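Local coordinates for hypothetical protein MM_2497 (Methanosarcina mazei, PDB 2I5E) that probably catalyses the guanylylation of (2S)-2-phospholactate with GTP, an activation step in coenzyme F420 biosynthesis, and works as a homodimer, at residues P120-G125 against P175-E180; S165-T170 against L182-G187. All blocks are in the same frame, centred on the assembly; numbering follows the deposited sequence.

Contact 1: residues P120-G125 against P175-E180; sequences PGKGGG and PEDLVE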
# COMPACT_ATOMS: atom_id res chain seq x y z
N PRO A 120 4.92 5.53 4.80
CA PRO A 120 4.27 4.62 5.73
C PRO A 120 4.59 3.22 5.32
O PRO A 120 4.80 2.96 4.12
CB PRO A 120 2.78 4.87 5.56
CG PRO A 120 2.62 5.58 4.19
CD PRO A 120 3.96 6.19 3.86
N GLY A 121 4.67 2.31 6.30
CA GLY A 121 4.59 0.93 5.95
C GLY A 121 3.28 0.39 6.49
O GLY A 121 2.41 1.16 6.97
N LYS A 122 3.06 -0.92 6.37
CA LYS A 122 1.74 -1.35 7.00
C LYS A 122 1.71 -1.32 8.55
O LYS A 122 2.75 -1.27 9.21
CB LYS A 122 1.17 -2.63 6.45
CG LYS A 122 2.05 -3.78 6.67
CD LYS A 122 1.29 -5.12 6.37
CE LYS A 122 2.35 -6.20 5.92
NZ LYS A 122 3.84 -5.82 6.39
N GLY A 123 0.48 -1.41 9.09
CA GLY A 123 0.14 -1.23 10.50
C GLY A 123 0.75 -0.02 11.12
O GLY A 123 1.20 -0.10 12.26
N GLY A 124 0.77 1.13 10.44
CA GLY A 124 1.40 2.37 11.04
C GLY A 124 2.93 2.41 11.26
O GLY A 124 3.41 3.27 11.96
N GLY A 125 3.70 1.49 10.64
CA GLY A 125 5.18 1.57 10.68
C GLY A 125 5.71 2.69 9.80
O GLY A 125 4.90 3.36 9.18
N PRO A 175 4.10 -13.71 6.04
CA PRO A 175 3.81 -14.54 4.86
C PRO A 175 2.95 -13.82 3.80
O PRO A 175 3.23 -13.90 2.63
CB PRO A 175 3.02 -15.78 5.46
CG PRO A 175 3.60 -15.85 6.88
CD PRO A 175 3.69 -14.41 7.29
N GLU A 176 1.89 -13.16 4.21
CA GLU A 176 1.03 -12.47 3.26
C GLU A 176 1.76 -11.41 2.45
O GLU A 176 1.35 -11.13 1.33
CB GLU A 176 -0.25 -11.99 3.98
CG GLU A 176 -0.74 -10.61 3.64
CD GLU A 176 -1.69 -9.99 4.70
OE1 GLU A 176 -1.28 -9.83 5.90
OE2 GLU A 176 -2.83 -9.62 4.29
N ASP A 177 2.84 -10.86 2.98
CA ASP A 177 3.68 -9.87 2.27
C ASP A 177 4.47 -10.51 1.12
O ASP A 177 4.88 -9.84 0.18
CB ASP A 177 4.67 -9.24 3.24
CG ASP A 177 3.96 -8.44 4.36
OD1 ASP A 177 2.77 -8.08 4.19
OD2 ASP A 177 4.62 -8.11 5.39
N LEU A 178 4.70 -11.80 1.19
CA LEU A 178 5.43 -12.52 0.11
C LEU A 178 4.56 -12.68 -1.16
O LEU A 178 5.07 -12.81 -2.29
CB LEU A 178 5.81 -13.90 0.65
CG LEU A 178 6.75 -14.04 1.86
CD1 LEU A 178 7.06 -15.57 2.24
CD2 LEU A 178 7.97 -13.26 1.59
N VAL A 179 3.24 -12.76 -0.94
CA VAL A 179 2.25 -12.59 -2.00
C VAL A 179 2.52 -11.30 -2.79
O VAL A 179 2.57 -11.37 -4.02
CB VAL A 179 0.82 -12.62 -1.47
CG1 VAL A 179 -0.21 -12.66 -2.64
CG2 VAL A 179 0.65 -13.93 -0.67
N GLU A 180 2.74 -10.16 -2.12
CA GLU A 180 2.88 -8.89 -2.80
C GLU A 180 4.19 -8.93 -3.56
O GLU A 180 4.32 -8.35 -4.58
CB GLU A 180 2.93 -7.68 -1.83
CG GLU A 180 1.75 -7.51 -0.89
CD GLU A 180 0.46 -7.26 -1.67
OE1 GLU A 180 0.47 -6.81 -2.84
OE2 GLU A 180 -0.61 -7.58 -1.17
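Lys122 reaches Asp177 because its CG sits between the backbone N and the carbonyl carbon (chi1 61°) and the chain then runs out nearly straight to CE; the bend beyond is doubtful, since CE is modelled too close to Asp177 OD1. Asp177, with CG beside its own backbone N (chi1 -63°), extends from the opposite direction. The result is a salt bridge, Lys122 NZ to Asp177 OD2, 2.6 Å long. The ammonium meets OD2 on its syn side, 27° out of the carboxylate plane.

OD2 is gripped by three donors, the ammonium and the backbone N atoms of Asp173 and Glu174, which should hold the carboxylate in place. Lys122 NZ has a second salt bridge, to Asp171 in the loop leading to the helix. Residues 121-125 are the glycine-rich connection of a beta hairpin: Gly121 N bonds to Gly125 O at 3.1 Å, while Gly123 and Gly124 take positive phi. Gly123 N in turn bonds to Glu180 of the second subunit.

The hairpin joins strands 116-120 and 126-131 of the mixed sheet, consistent with a GT-A-like nucleotidyltransferase fold; helix 175-184, on the acid side, packs Leu178 and Val179 against strand 206-210.

Contact 2: residues S165-T170 against L182-G187; sequences SFMAGT and LIHGKG
Met167, a selenomethionine, and Phe166 both meet His184 from a short turn stabilised by an ST motif, in which Ser165 OG accepts Ala168 N at 3.1 Å; a type I beta turn runs from Met167 to Thr170. The CB of Met167 does not itself face the helix. With CG anti to the carbonyl carbon (chi1 -62°), the chain bends at chi2 and chi3 and so turns toward His184. SE then lies 3.8 Å from His184 CB, obliquely placed to the ring. The terminal CE goes over the ring face, 4.1 Å from its centroid and 29° off the normal, a CH-pi contact.

Phe166 approaches the imidazole on the same side: its edge is turned to the His184 face in an offset edge-to-face pair, centroids 5.2 Å apart and planes at 60°. On the other face Ile183 CG2 stands 3.4 Å above the plane, over the ring centre, so the imidazole is sandwiched between Ile183 CG2 and the Met167 methyl with the Phe166 edge. Phe146 of the second subunit also meets this ring, and Asp164 of that subunit accepts Met167 N and bonds to Ser165 OG. The arrangement thus joins the end of helix 175-184 to the loop after strand 160-162, at the dimer interface. Within that loop, Thr170 OG1 donates to Phe166 O at 2.6 Å.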
# COMPACT_ATOMS: atom_id res chain seq x y z
N SER A 165 3.04 5.78 -1.83
CA SER A 165 3.50 4.84 -2.80
C SER A 165 3.15 3.45 -2.23
O SER A 165 3.62 3.10 -1.17
CB SER A 165 5.05 4.88 -2.81
OG SER A 165 5.52 3.85 -3.64
N PHE A 166 2.48 2.63 -3.03
CA PHE A 166 2.20 1.24 -2.75
C PHE A 166 3.55 0.46 -2.69
O PHE A 166 3.71 -0.43 -1.84
CB PHE A 166 1.28 0.68 -3.89
CG PHE A 166 0.68 -0.72 -3.64
CD1 PHE A 166 -0.65 -0.87 -3.33
CD2 PHE A 166 1.45 -1.86 -3.73
CE1 PHE A 166 -1.21 -2.16 -3.17
CE2 PHE A 166 0.93 -3.14 -3.51
CZ PHE A 166 -0.38 -3.29 -3.24
N MSE A 167 4.46 0.71 -3.61
CA MSE A 167 5.65 -0.13 -3.73
C MSE A 167 6.61 0.19 -2.56
O MSE A 167 7.14 -0.73 -1.96
CB MSE A 167 6.37 0.11 -5.03
CG MSE A 167 5.56 -0.23 -6.31
SE MSE A 167 4.89 -2.03 -6.42
CE MSE A 167 2.97 -1.61 -6.91
N ALA A 168 6.81 1.47 -2.23
CA ALA A 168 7.74 1.82 -1.16
C ALA A 168 7.06 1.53 0.21
O ALA A 168 7.70 1.44 1.26
CB ALA A 168 8.16 3.36 -1.26
N GLY A 169 5.76 1.39 0.21
CA GLY A 169 5.07 1.02 1.41
C GLY A 169 4.85 -0.44 1.71
O GLY A 169 4.33 -0.77 2.78
N THR A 170 5.27 -1.33 0.80
CA THR A 170 5.26 -2.81 1.01
C THR A 170 6.56 -3.25 1.62
O THR A 170 7.58 -3.49 0.93
CB THR A 170 5.01 -3.47 -0.34
OG1 THR A 170 3.81 -2.89 -0.86
CG2 THR A 170 4.79 -4.98 -0.27
N LEU A 182 5.77 -11.61 -4.83
CA LEU A 182 5.52 -12.43 -6.01
C LEU A 182 4.69 -11.67 -7.08
O LEU A 182 5.05 -11.63 -8.28
CB LEU A 182 4.94 -13.79 -5.62
CG LEU A 182 5.93 -14.78 -5.01
CD1 LEU A 182 5.22 -16.17 -4.72
CD2 LEU A 182 7.35 -14.93 -5.60
N ILE A 183 3.62 -10.99 -6.67
CA ILE A 183 2.86 -10.25 -7.68
C ILE A 183 3.65 -9.08 -8.32
O ILE A 183 3.61 -8.95 -9.51
CB ILE A 183 1.54 -9.70 -7.14
CG1 ILE A 183 0.69 -10.87 -6.60
CG2 ILE A 183 0.93 -8.68 -8.16
CD1 ILE A 183 -0.28 -11.49 -7.46
N HIS A 184 4.32 -8.23 -7.51
CA HIS A 184 4.81 -6.94 -7.97
C HIS A 184 6.30 -6.85 -8.12
O HIS A 184 6.79 -5.85 -8.66
CB HIS A 184 4.36 -5.79 -7.01
CG HIS A 184 2.87 -5.59 -6.97
ND1 HIS A 184 2.07 -6.04 -5.92
CD2 HIS A 184 2.02 -5.12 -7.89
CE1 HIS A 184 0.79 -5.81 -6.19
NE2 HIS A 184 0.74 -5.19 -7.36
N GLY A 185 7.05 -7.80 -7.58
CA GLY A 185 8.49 -7.56 -7.59
C GLY A 185 9.29 -8.22 -8.73
O GLY A 185 8.79 -9.07 -9.48
N LYS A 186 10.56 -7.86 -8.76
CA LYS A 186 11.53 -8.28 -9.75
C LYS A 186 12.78 -8.56 -8.99
O LYS A 186 13.12 -7.82 -8.07
CB LYS A 186 11.89 -7.04 -10.62
CG LYS A 186 11.11 -6.91 -11.84
CD LYS A 186 10.72 -5.46 -12.17
CE LYS A 186 9.18 -5.26 -11.87
NZ LYS A 186 8.28 -6.44 -12.32
N GLY A 187 13.57 -9.48 -9.41
CA GLY A 187 14.90 -9.50 -8.82
C GLY A 187 15.06 -10.64 -7.85
O GLY A 187 14.19 -11.52 -7.73

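Overall arrangement
Both contacts hold helix 175-184 against the loops that follow two neighbouring parallel strands, 116-120 and 160-162, at one edge of the mixed sheet: contact 1 at Asp177, contact 2 at His184, further along the same helix, their centres about 10 Å apart. Contact 1 is partly buried and rests on charge; contact 2 is buried and relies on aromatic, methyl and selenium packing. Glu180, from the helical segment of contact 1, reaches contact 2: its CB touches Thr170 CG2 at 3.6 Å, and its OE1 lies 3.6 Å from Phe166 CZ. Each contact also touches the second subunit. Each has a Tris beside it, one on Lys122 O and another on Thr170 OG1, both probably from the crystallisation liquor.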